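Local coordinates for leucine aminopeptidase (Parabacteroides distasonis, PDB 3TC8), which probably acts as a zinc-dependent exopeptidase of peptidase family M28, with aminopeptidase activity likely, at residues R83-S88 / I153-A158; L99-D104 / S130-L135. One frame throughout, in Å; residues are numbered along the deposited sequence. Where two conformers were deposited one is given.

Interaction 1 (R83-S88 / I153-A158); sequences RNIIGS and IIFFDA
Two first torsions bring Asn84 and Asp157 together just past the end of strand 150-156, beside strand 79-89. In Asn84, CG stands beside the backbone N and anti to the carbonyl carbon, on the flank of Phe156; in Asp157, CG is anti to the backbone N (chi1 -158°), on the Arg83 side. Asn84 OD1 accepts the amide of Asp157, with 2.9 Å to Asp157 N and a nearly straight N-H...O angle of 174°, while Asp157 OD2 uses its anti lone pair for the amide of Arg83, 2.7 Å from Arg83 N. These two side-chain bonds carry the antiparallel ladder past its last bridge. The ladder joins neighbouring strands of the mixed central sheet of the M28 fold, with axes 4.7 Å apart: Ile85-Phe155 and Gly87-Ile153 are hydrogen-bonded pairs with two bonds each, and Ile86-Ile154 between them is a non-hydrogen-bonded pair. On the Ile86 face the isoleucines lie side by side, pointing the same way, with Ile86 CG1 3.8 Å from Ile154 CG1. Asn84 OD1 also lies 3.7 Å from CD1 of Phe156, at the ring edge, and the amide and ring planes are 80° apart. An alanine in place of Asn84 would probably leave the Asp157 amide without its acceptor and open a gap beside the Phe156 edge. Ile154 CG2 sits over the centre of that ring, 3.4 Å above its plane.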
ATOM      1  N   ARG A  83       9.984  -8.861  -6.064  1.00  8.92           N
ATOM      2  CA  ARG A  83       8.865  -9.754  -6.275  1.00  9.15           C
ATOM      3  C   ARG A  83       7.573  -8.991  -6.007  1.00  8.73           C
ATOM      4  O   ARG A  83       7.249  -8.668  -4.870  1.00  9.05           O
ATOM      5  CB  ARG A  83       8.977 -10.971  -5.354  1.00  9.90           C
ATOM      6  CG  ARG A  83       7.792 -11.874  -5.434  1.00 11.49           C
ATOM      7  CD  ARG A  83       7.941 -13.239  -4.852  1.00 14.03           C
ATOM      8  NE  ARG A  83       8.533 -13.214  -3.504  1.00 12.35           N
ATOM      9  CZ  ARG A  83       8.511 -14.234  -2.649  1.00 11.83           C
ATOM     10  NH1 ARG A  83       7.667 -15.224  -2.815  1.00 12.28           N
ATOM     11  NH2 ARG A  83       9.278 -14.189  -1.597  1.00 11.68           N
ATOM     12  N   ASN A  84       6.854  -8.655  -7.076  1.00  8.96           N
ATOM     13  CA  ASN A  84       5.493  -8.134  -6.949  1.00  8.84           C
ATOM     14  C   ASN A  84       4.544  -9.319  -6.831  1.00  8.72           C
ATOM     15  O   ASN A  84       4.709 -10.313  -7.519  1.00 10.73           O
ATOM     16  CB  ASN A  84       5.101  -7.281  -8.155  1.00  9.12           C
ATOM     17  CG  ASN A  84       5.962  -6.061  -8.355  1.00  8.31           C
ATOM     18  OD1 ASN A  84       6.312  -5.362  -7.403  1.00  8.53           O
ATOM     19  ND2 ASN A  84       6.245  -5.742  -9.627  1.00  9.33           N
ATOM     20  N   ILE A  85       3.585  -9.226  -5.921  1.00  8.59           N
ATOM     21  CA  ILE A  85       2.670 -10.320  -5.643  1.00  9.27           C
ATOM     22  C   ILE A  85       1.267  -9.890  -5.986  1.00  8.41           C
ATOM     23  O   ILE A  85       0.764  -8.926  -5.439  1.00  9.36           O
ATOM     24  CB  ILE A  85       2.802 -10.788  -4.189  1.00  8.87           C
ATOM     25  CG1 ILE A  85       4.247 -11.156  -3.833  1.00 11.02           C
ATOM     26  CG2 ILE A  85       1.829 -11.918  -3.870  1.00 12.00           C
ATOM     27  CD1 ILE A  85       4.537 -11.307  -2.370  1.00 14.35           C
ATOM     28  N   ILE A  86       0.645 -10.626  -6.905  1.00  9.22           N
ATOM     29  CA  ILE A  86      -0.657 -10.280  -7.429  1.00  8.78           C
ATOM     30  C   ILE A  86      -1.658 -11.395  -7.120  1.00  9.23           C
ATOM     31  O   ILE A  86      -1.383 -12.526  -7.421  1.00 10.35           O
ATOM     32  CB  ILE A  86      -0.633 -10.067  -8.966  1.00 10.94           C
ATOM     33  CG1 ILE A  86       0.352  -8.968  -9.364  1.00 11.94           C
ATOM     34  CG2 ILE A  86      -2.054  -9.762  -9.488  1.00 12.27           C
ATOM     35  CD1 ILE A  86       1.663  -9.378  -9.866  1.00 16.20           C
ATOM     36  N   GLY A  87      -2.769 -11.040  -6.491  1.00  8.60           N
ATOM     37  CA  GLY A  87      -3.870 -11.981  -6.285  1.00  9.06           C
ATOM     38  C   GLY A  87      -5.095 -11.504  -6.977  1.00  8.94           C
ATOM     39  O   GLY A  87      -5.632 -10.448  -6.685  1.00 10.05           O
ATOM     40  N   SER A  88      -5.593 -12.302  -7.899  1.00  9.73           N
ATOM     41  CA  SER A  88      -6.744 -11.904  -8.721  0.60  9.77           C
ATOM     42  C   SER A  88      -7.964 -12.757  -8.376  1.00 10.36           C
ATOM     43  O   SER A  88      -7.916 -14.011  -8.414  1.00 11.50           O
ATOM     44  CB  SER A  88      -6.445 -12.064 -10.210  0.60  9.73           C
ATOM     45  OG  SER A  88      -5.318 -11.291 -10.583  0.60  9.69           O
ATOM     46  N   ILE A 153      -5.562  -7.699  -6.121  1.00  8.02           N
ATOM     47  CA  ILE A 153      -4.797  -7.237  -4.962  1.00  8.30           C
ATOM     48  C   ILE A 153      -3.337  -7.286  -5.405  1.00  8.30           C
ATOM     49  O   ILE A 153      -2.871  -8.387  -5.752  1.00  9.24           O
ATOM     50  CB  ILE A 153      -5.008  -8.144  -3.757  1.00  8.82           C
ATOM     51  CG1 ILE A 153      -6.478  -8.362  -3.376  1.00 10.60           C
ATOM     52  CG2 ILE A 153      -4.136  -7.723  -2.613  1.00  9.59           C
ATOM     53  CD1 ILE A 153      -7.141  -7.157  -2.829  1.00 11.51           C
ATOM     54  N   ILE A 154      -2.635  -6.192  -5.333  1.00  7.06           N
ATOM     55  CA  ILE A 154      -1.204  -6.188  -5.678  1.00  7.63           C
ATOM     56  C   ILE A 154      -0.374  -5.618  -4.534  1.00  6.83           C
ATOM     57  O   ILE A 154      -0.613  -4.532  -4.064  1.00  7.42           O
ATOM     58  CB  ILE A 154      -0.845  -5.480  -6.998  1.00  8.01           C
ATOM     59  CG1 ILE A 154      -1.692  -6.065  -8.133  1.00  9.02           C
ATOM     60  CG2 ILE A 154       0.665  -5.619  -7.234  1.00  9.57           C
ATOM     61  CD1 ILE A 154      -1.331  -5.545  -9.547  1.00 11.26           C
ATOM     62  N   PHE A 155       0.608  -6.452  -4.128  1.00  7.31           N
ATOM     63  CA  PHE A 155       1.645  -6.022  -3.220  1.00  7.34           C
ATOM     64  C   PHE A 155       2.903  -5.729  -4.066  1.00  7.26           C
ATOM     65  O   PHE A 155       3.529  -6.638  -4.588  1.00  7.95           O
ATOM     66  CB  PHE A 155       1.915  -7.065  -2.154  1.00  7.82           C
ATOM     67  CG  PHE A 155       0.677  -7.531  -1.398  1.00  8.04           C
ATOM     68  CD1 PHE A 155      -0.347  -6.667  -1.066  1.00  7.86           C
ATOM     69  CD2 PHE A 155       0.590  -8.856  -1.023  1.00  8.65           C
ATOM     70  CE1 PHE A 155      -1.450  -7.154  -0.367  1.00  9.00           C
ATOM     71  CE2 PHE A 155      -0.518  -9.332  -0.285  1.00  8.80           C
ATOM     72  CZ  PHE A 155      -1.525  -8.436   0.020  1.00  9.23           C
ATOM     73  N   PHE A 156       3.206  -4.443  -4.180  1.00  7.43           N
ATOM     74  CA  PHE A 156       4.359  -3.983  -4.965  1.00  7.51           C
ATOM     75  C   PHE A 156       5.613  -3.942  -4.092  1.00  7.16           C
ATOM     76  O   PHE A 156       5.590  -3.527  -2.956  1.00  7.40           O
ATOM     77  CB  PHE A 156       4.079  -2.600  -5.551  1.00  8.07           C
ATOM     78  CG  PHE A 156       3.089  -2.613  -6.674  1.00  7.95           C
ATOM     79  CD1 PHE A 156       3.396  -3.176  -7.881  1.00  8.08           C
ATOM     80  CD2 PHE A 156       1.846  -1.991  -6.548  1.00  8.24           C
ATOM     81  CE1 PHE A 156       2.514  -3.163  -8.919  1.00  8.87           C
ATOM     82  CE2 PHE A 156       0.962  -1.992  -7.624  1.00  8.66           C
ATOM     83  CZ  PHE A 156       1.309  -2.540  -8.811  1.00  8.83           C
ATOM     84  N   ASP A 157       6.698  -4.382  -4.700  1.00  7.91           N
ATOM     85  CA  ASP A 157       7.988  -4.428  -4.040  1.00  8.11           C
ATOM     86  C   ASP A 157       8.832  -3.230  -4.351  1.00  8.00           C
ATOM     87  O   ASP A 157       8.542  -2.421  -5.246  1.00  8.77           O
ATOM     88  CB  ASP A 157       8.744  -5.706  -4.487  1.00  8.59           C
ATOM     89  CG  ASP A 157       9.819  -6.182  -3.550  1.00  8.43           C
ATOM     90  OD1 ASP A 157      10.026  -5.597  -2.460  1.00  8.72           O
ATOM     91  OD2 ASP A 157      10.397  -7.241  -3.883  1.00  9.74           O
ATOM     92  N   ALA A 158       9.856  -3.056  -3.539  1.00  8.86           N
ATOM     93  CA  ALA A 158      10.927  -2.105  -3.807  1.00  8.75           C
ATOM     94  C   ALA A 158      10.375  -0.690  -3.992  1.00  8.80           C
ATOM     95  O   ALA A 158      10.908   0.086  -4.799  1.00  9.48           O
ATOM     96  CB  ALA A 158      11.771  -2.558  -4.962  1.00 10.48           C
TER

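Interaction 2 (L99-D104 / S130-L135); sequences LFAHWD and SGVGAL
Ala101 and Leu99 turn their side chains toward Gly131 and Leu135, packing strand 96-102 against helix 125-144 in the alpha/beta sandwich expected of an M28 peptidase. The segment axes approach to 7.1 Å at 146°. Mainly apolar contacts make up the interface. The methyl of Ala101 lies 3.7 Å from the carbonyl carbon C of Gly131, and a CB on that glycine would come too near it, so the absence of a side chain there permits the close approach. The two methyls of Leu135 part over the strand: CD2 reaches CB of Leu99, while CD1 touches the Ala101 methyl and lies 3.4 Å from the backbone C of Phe100. Val132 uses one branch, CG2, held anti to its own carbonyl carbon and beside the backbone N; it lies 3.4 Å from the carbonyl O of His102 and also meets CB of Trp103. Polar interactions run within or beyond the segments. The indole NE1 of Trp103 donates to the carbonyl of Arg83, and His102 NE2 is hydrogen-bonded to the zinc ligand Asp127, which places His102 in the second shell of the metal. At the other nitrogen, His102 ND1 donates to Asp104 OD1 over 2.8 Å; the oxygen is met from above the carboxylate plane, 53° out of it, and lies 18° out of the imidazole plane.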
ATOM      1  N   LEU A  99      -6.546  -2.920  -6.168  1.00  7.46           N
ATOM      2  CA  LEU A  99      -6.257  -2.480  -4.778  1.00  6.87           C
ATOM      3  C   LEU A  99      -4.803  -2.854  -4.520  1.00  7.06           C
ATOM      4  O   LEU A  99      -4.393  -3.978  -4.753  1.00  8.00           O
ATOM      5  CB  LEU A  99      -7.165  -3.218  -3.785  1.00  7.74           C
ATOM      6  CG  LEU A  99      -8.656  -3.070  -4.010  1.00  8.25           C
ATOM      7  CD1 LEU A  99      -9.424  -3.907  -2.947  1.00 10.62           C
ATOM      8  CD2 LEU A  99      -9.127  -1.636  -3.980  1.00  8.95           C
ATOM      9  N   PHE A 100      -4.029  -1.885  -3.995  1.00  6.74           N
ATOM     10  CA  PHE A 100      -2.568  -2.099  -3.954  1.00  7.30           C
ATOM     11  C   PHE A 100      -1.930  -1.430  -2.792  1.00  6.82           C
ATOM     12  O   PHE A 100      -2.485  -0.556  -2.148  1.00  7.39           O
ATOM     13  CB  PHE A 100      -1.906  -1.765  -5.308  1.00  7.17           C
ATOM     14  CG  PHE A 100      -2.081  -0.360  -5.836  1.00  7.57           C
ATOM     15  CD1 PHE A 100      -3.291   0.101  -6.323  1.00  8.01           C
ATOM     16  CD2 PHE A 100      -0.990   0.478  -5.949  1.00  8.09           C
ATOM     17  CE1 PHE A 100      -3.434   1.326  -6.914  1.00  8.12           C
ATOM     18  CE2 PHE A 100      -1.138   1.733  -6.544  1.00  8.35           C
ATOM     19  CZ  PHE A 100      -2.319   2.151  -7.033  1.00  8.42           C
ATOM     20  N   ALA A 101      -0.720  -1.895  -2.484  1.00  7.45           N
ATOM     21  CA  ALA A 101       0.101  -1.410  -1.362  1.00  7.07           C
ATOM     22  C   ALA A 101       1.535  -1.909  -1.608  1.00  7.14           C
ATOM     23  O   ALA A 101       1.722  -2.839  -2.354  1.00  8.81           O
ATOM     24  CB  ALA A 101      -0.431  -2.014  -0.039  1.00  8.02           C
ATOM     25  N   HIS A 102       2.491  -1.227  -0.990  1.00  6.98           N
ATOM     26  CA  HIS A 102       3.870  -1.733  -1.047  1.00  7.44           C
ATOM     27  C   HIS A 102       4.140  -2.606   0.161  1.00  7.24           C
ATOM     28  O   HIS A 102       3.658  -2.348   1.270  1.00  7.65           O
ATOM     29  CB  HIS A 102       4.913  -0.605  -1.162  1.00  7.41           C
ATOM     30  CG  HIS A 102       5.352   0.038   0.101  1.00  7.28           C
ATOM     31  ND1 HIS A 102       6.493  -0.382   0.754  1.00  7.87           N
ATOM     32  CD2 HIS A 102       4.860   1.053   0.839  1.00  9.16           C
ATOM     33  CE1 HIS A 102       6.666   0.317   1.849  1.00  8.31           C
ATOM     34  NE2 HIS A 102       5.720   1.222   1.920  1.00  9.07           N
ATOM     35  N   TRP A 103       4.970  -3.641  -0.028  1.00  7.27           N
ATOM     36  CA  TRP A 103       5.249  -4.607   1.037  1.00  7.26           C
ATOM     37  C   TRP A 103       6.678  -4.603   1.560  1.00  7.97           C
ATOM     38  O   TRP A 103       6.950  -5.216   2.598  1.00  8.19           O
ATOM     39  CB  TRP A 103       4.811  -6.034   0.665  1.00  7.67           C
ATOM     40  CG  TRP A 103       5.626  -6.738  -0.351  1.00  7.18           C
ATOM     41  CD1 TRP A 103       5.482  -6.671  -1.696  1.00  8.12           C
ATOM     42  CD2 TRP A 103       6.636  -7.719  -0.113  1.00  7.46           C
ATOM     43  NE1 TRP A 103       6.364  -7.536  -2.306  1.00  8.45           N
ATOM     44  CE2 TRP A 103       7.058  -8.226  -1.358  1.00  7.54           C
ATOM     45  CE3 TRP A 103       7.227  -8.229   1.049  1.00  8.21           C
ATOM     46  CZ2 TRP A 103       8.055  -9.180  -1.446  1.00  8.61           C
ATOM     47  CZ3 TRP A 103       8.187  -9.203   0.951  1.00  8.30           C
ATOM     48  CH2 TRP A 103       8.580  -9.679  -0.280  1.00  8.34           C
ATOM     49  N   ASP A 104       7.612  -3.995   0.836  1.00  7.51           N
ATOM     50  CA  ASP A 104       8.976  -3.871   1.309  1.00  7.98           C
ATOM     51  C   ASP A 104       9.088  -2.906   2.471  1.00  8.19           C
ATOM     52  O   ASP A 104       8.232  -2.025   2.675  1.00  9.67           O
ATOM     53  CB  ASP A 104       9.899  -3.426   0.175  1.00  7.80           C
ATOM     54  CG  ASP A 104       9.546  -2.055  -0.387  1.00  8.39           C
ATOM     55  OD1 ASP A 104       8.366  -1.832  -0.723  1.00  8.82           O
ATOM     56  OD2 ASP A 104      10.484  -1.220  -0.502  1.00  9.36           O
ATOM     57  N   SER A 130       0.938  -1.792   7.138  1.00  7.32           N
ATOM     58  CA  SER A 130      -0.482  -1.426   7.341  1.00  7.93           C
ATOM     59  C   SER A 130      -1.294  -1.641   6.076  1.00  7.04           C
ATOM     60  O   SER A 130      -2.377  -2.228   6.140  1.00  7.72           O
ATOM     61  CB  SER A 130      -0.620   0.002   7.818  1.00  8.14           C
ATOM     62  OG  SER A 130      -0.218   0.935   6.815  1.00  8.52           O
ATOM     63  N   GLY A 131      -0.817  -1.170   4.934  1.00  7.25           N
ATOM     64  CA  GLY A 131      -1.585  -1.298   3.709  1.00  7.75           C
ATOM     65  C   GLY A 131      -1.751  -2.746   3.299  1.00  7.13           C
ATOM     66  O   GLY A 131      -2.824  -3.167   2.892  1.00  7.62           O
ATOM     67  N   VAL A 132      -0.677  -3.511   3.454  1.00  7.21           N
ATOM     68  CA  VAL A 132      -0.729  -4.932   3.106  1.00  7.37           C
ATOM     69  C   VAL A 132      -1.661  -5.684   4.064  1.00  6.80           C
ATOM     70  O   VAL A 132      -2.426  -6.525   3.643  1.00  7.75           O
ATOM     71  CB  VAL A 132       0.681  -5.554   3.141  1.00  7.32           C
ATOM     72  CG1 VAL A 132       0.657  -7.036   2.990  1.00  8.73           C
ATOM     73  CG2 VAL A 132       1.553  -4.901   2.044  1.00  8.94           C
ATOM     74  N   GLY A 133      -1.605  -5.353   5.358  1.00  7.38           N
ATOM     75  CA  GLY A 133      -2.474  -6.053   6.316  1.00  8.18           C
ATOM     76  C   GLY A 133      -3.943  -5.731   6.100  1.00  7.59           C
ATOM     77  O   GLY A 133      -4.790  -6.628   6.192  1.00  7.87           O
ATOM     78  N   ALA A 134      -4.253  -4.469   5.800  1.00  7.63           N
ATOM     79  CA  ALA A 134      -5.611  -4.089   5.457  1.00  7.82           C
ATOM     80  C   ALA A 134      -6.066  -4.830   4.203  1.00  7.18           C
ATOM     81  O   ALA A 134      -7.192  -5.347   4.134  1.00  7.61           O
ATOM     82  CB  ALA A 134      -5.773  -2.610   5.323  1.00  8.58           C
ATOM     83  N   LEU A 135      -5.212  -4.878   3.180  1.00  7.22           N
ATOM     84  CA  LEU A 135      -5.565  -5.578   1.956  1.00  7.46           C
ATOM     85  C   LEU A 135      -5.699  -7.075   2.150  1.00  7.56           C
ATOM     86  O   LEU A 135      -6.551  -7.694   1.498  1.00  7.66           O
ATOM     87  CB  LEU A 135      -4.571  -5.290   0.842  1.00  7.77           C
ATOM     88  CG  LEU A 135      -4.636  -3.884   0.248  1.00  8.29           C
ATOM     89  CD1 LEU A 135      -3.648  -3.709  -0.893  1.00 11.03           C
ATOM     90  CD2 LEU A 135      -6.039  -3.476  -0.223  1.00 10.70           C
TER

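Overall arrangement
Both interactions are buried and meet in one sheet, where strands 150-156 and 96-102 are neighbours: Phe156 N lies 2.8 Å from Ala101 O, and Ile154 N 2.9 Å from Leu99 O, both probable hydrogen bonds. Interaction 1 works within the sheet, edge to edge between strands, and is chiefly polar; interaction 2 joins sheet to helix through mainly apolar contacts, and its centre lies about 4 Å from the centre of the chain, against about 10 Å for that of interaction 1. Helix 125-144 serves both, since Val132 and Leu135 also touch Phe155. The surroundings differ as well: the side chain of His102 is about 5 Å from the zinc ion, whereas that of Asp157 stays about 12 Å from it.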